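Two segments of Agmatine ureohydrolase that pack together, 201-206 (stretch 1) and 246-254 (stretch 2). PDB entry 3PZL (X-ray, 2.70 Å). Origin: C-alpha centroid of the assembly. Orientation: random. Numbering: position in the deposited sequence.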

# COMPACT_ATOMS: atom_id res chain seq x y z
N SER B 201 -0.10 24.92 23.62
CA SER B 201 0.71 23.79 23.20
C SER B 201 0.02 22.47 23.51
O SER B 201 -0.63 22.34 24.53
CB SER B 201 2.08 23.85 23.88
OG SER B 201 2.00 23.41 25.23
N SER B 202 0.22 21.47 22.64
CA SER B 202 -0.27 20.13 22.94
C SER B 202 0.26 19.60 24.27
O SER B 202 -0.36 18.75 24.88
CB SER B 202 0.05 19.16 21.80
OG SER B 202 1.44 18.91 21.71
N PHE B 203 1.41 20.12 24.70
CA PHE B 203 1.99 19.80 26.02
C PHE B 203 1.23 20.43 27.18
O PHE B 203 1.00 19.76 28.19
CB PHE B 203 3.45 20.22 26.07
CG PHE B 203 4.25 19.75 24.88
CD1 PHE B 203 4.54 18.40 24.71
CD2 PHE B 203 4.71 20.66 23.93
CE1 PHE B 203 5.28 17.96 23.62
CE2 PHE B 203 5.46 20.21 22.83
CZ PHE B 203 5.73 18.86 22.70
N ASP B 204 0.82 21.69 27.01
CA ASP B 204 -0.15 22.34 27.91
C ASP B 204 -1.36 21.44 28.16
O ASP B 204 -1.69 21.14 29.32
CB ASP B 204 -0.62 23.69 27.37
CG ASP B 204 0.45 24.77 27.46
OD1 ASP B 204 1.38 24.63 28.31
OD2 ASP B 204 0.35 25.75 26.67
N VAL B 205 -2.01 21.03 27.08
CA VAL B 205 -3.19 20.20 27.17
C VAL B 205 -2.90 18.90 27.93
O VAL B 205 -3.63 18.53 28.84
CB VAL B 205 -3.76 19.86 25.78
CG1 VAL B 205 -4.99 19.01 25.90
CG2 VAL B 205 -4.07 21.11 25.03
N LYS B 206 -1.84 18.22 27.54
CA LYS B 206 -1.53 16.91 28.08
C LYS B 206 -1.24 17.06 29.59
O LYS B 206 -1.50 16.15 30.36
CB LYS B 206 -0.37 16.27 27.27
CG LYS B 206 0.18 14.89 27.72
CD LYS B 206 -0.89 13.80 27.79
CE LYS B 206 -0.47 12.66 28.76
NZ LYS B 206 -1.64 12.26 29.71
N PRO B 246 4.43 14.43 15.80
CA PRO B 246 4.20 13.54 16.96
C PRO B 246 3.92 14.36 18.20
O PRO B 246 4.15 15.61 18.20
CB PRO B 246 5.53 12.78 17.10
CG PRO B 246 6.19 12.91 15.75
CD PRO B 246 5.77 14.25 15.21
N PHE B 247 3.44 13.66 19.25
CA PHE B 247 3.10 14.28 20.56
C PHE B 247 1.92 15.25 20.44
O PHE B 247 1.98 16.39 20.94
CB PHE B 247 4.29 15.04 21.19
CG PHE B 247 5.66 14.42 20.94
CD1 PHE B 247 5.92 13.09 21.30
CD2 PHE B 247 6.70 15.19 20.42
CE1 PHE B 247 7.17 12.55 21.09
CE2 PHE B 247 7.96 14.66 20.21
CZ PHE B 247 8.20 13.33 20.55
N GLY B 248 0.85 14.82 19.77
CA GLY B 248 -0.29 15.70 19.49
C GLY B 248 -1.42 15.46 20.46
O GLY B 248 -1.25 14.79 21.47
N LEU B 249 -2.58 16.04 20.15
CA LEU B 249 -3.76 15.92 21.00
C LEU B 249 -4.43 14.60 20.76
O LEU B 249 -4.24 13.96 19.71
CB LEU B 249 -4.77 17.03 20.66
CG LEU B 249 -4.25 18.45 20.50
CD1 LEU B 249 -5.27 19.34 19.79
CD2 LEU B 249 -3.84 19.00 21.86
N ALA B 250 -5.24 14.18 21.73
CA ALA B 250 -5.99 12.94 21.60
C ALA B 250 -7.20 13.20 20.71
O ALA B 250 -7.71 14.31 20.67
CB ALA B 250 -6.40 12.43 22.98
N ASP B 251 -7.66 12.20 20.00
CA ASP B 251 -8.87 12.36 19.19
C ASP B 251 -10.03 12.81 20.08
O ASP B 251 -10.77 13.72 19.72
CB ASP B 251 -9.19 11.07 18.42
CG ASP B 251 -9.41 9.88 19.35
OD1 ASP B 251 -9.15 10.01 20.58
OD2 ASP B 251 -9.86 8.80 18.83
N THR B 252 -10.15 12.20 21.25
CA THR B 252 -11.08 12.67 22.28
C THR B 252 -10.92 14.14 22.72
O THR B 252 -11.88 14.77 23.13
CB THR B 252 -10.95 11.79 23.51
OG1 THR B 252 -9.55 11.56 23.77
CG2 THR B 252 -11.63 10.46 23.19
N ASP B 253 -9.71 14.69 22.65
CA ASP B 253 -9.52 16.09 23.06
C ASP B 253 -10.26 17.01 22.10
O ASP B 253 -10.82 18.02 22.53
CB ASP B 253 -8.04 16.51 23.16
CG ASP B 253 -7.30 15.91 24.38
OD1 ASP B 253 -7.88 15.72 25.49
OD2 ASP B 253 -6.08 15.62 24.21
N VAL B 254 -10.28 16.67 20.81
CA VAL B 254 -10.87 17.53 19.83
C VAL B 254 -12.36 17.38 19.92
O VAL B 254 -13.11 18.32 19.65
CB VAL B 254 -10.35 17.24 18.43
CG1 VAL B 254 -11.08 18.03 17.39
CG2 VAL B 254 -8.87 17.57 18.34

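The most unusual feature of this contact is the backbone of Phe 247. Its phi/psi is 66/47, in the left-handed region, which is uncommon for a residue with a side chain. Its carbonyl accepts the one hydrogen bond between the two segments, from a helix side chain: Ser 202 OG donates to Phe 247 O at 2.7 Å. Ser 202 lies in the first turn of its helix. Its CA-to-CB bond points toward the loop, and chi1 is in the p well at 68°. Ser 202 is buried, and the bond gives its hydroxyl a partner.

The nearest pair of CA atoms is also here: those of Ser 202 and Gly 248 are 5.6 Å apart. Gly 248 has no side chain, and Ser 202 CB lies 4.2 Å from Gly 248 CA.

Apolar contacts extend from this point. Phe 203 starts sideways to the loop, but its ring reaches nearer. Phe 203 CE1 lies 3.9 Å from Phe 247 CB, and the approach is oblique to the Phe 203 ring. Phe 247 sets out toward the helix, yet the end of its side chain leads away, and within its side chain CB comes closest to the helix.

Leu 249 also starts sideways and then turns in. Its CD2 serves two helix residues. Leu 249 CD2 is 3.9 Å from both Ser 202 CA and Ser 202 CB, and it is 3.8 Å from Val 205 CG2. One methyl therefore touches residues three positions apart, close to one helical turn. Val 205 points toward the loop with chi1 in the t well. Its other methyl, Val 205 CG1, comes within 3.9 Å of Asp 253 OD2. This is a packing contact, since a methyl offers no polar hydrogen.

That carboxylate has a polar partner within its own segment. Ala 250 N donates to Asp 253 OD2 at 3.0 Å. Ala 250 is the N-cap residue of the second helix, and the bond ties the start of that helix to its first turn. The backbone adds Asp 253 N to Ala 250 O at 2.8 Å.

Ser 201 caps the first helix: Ser 201 OG accepts from Asp 204 N at 2.7 Å. In return, Ser 201 N donates to Asp 204 OD2 at 3.2 Å. Both side chains stay clear of the other segment. Ser 201 points away from it.

The contact is small, burying 251 Å² summed over both sides. Residues that touch across the two segments are at least 44 positions apart in the chain.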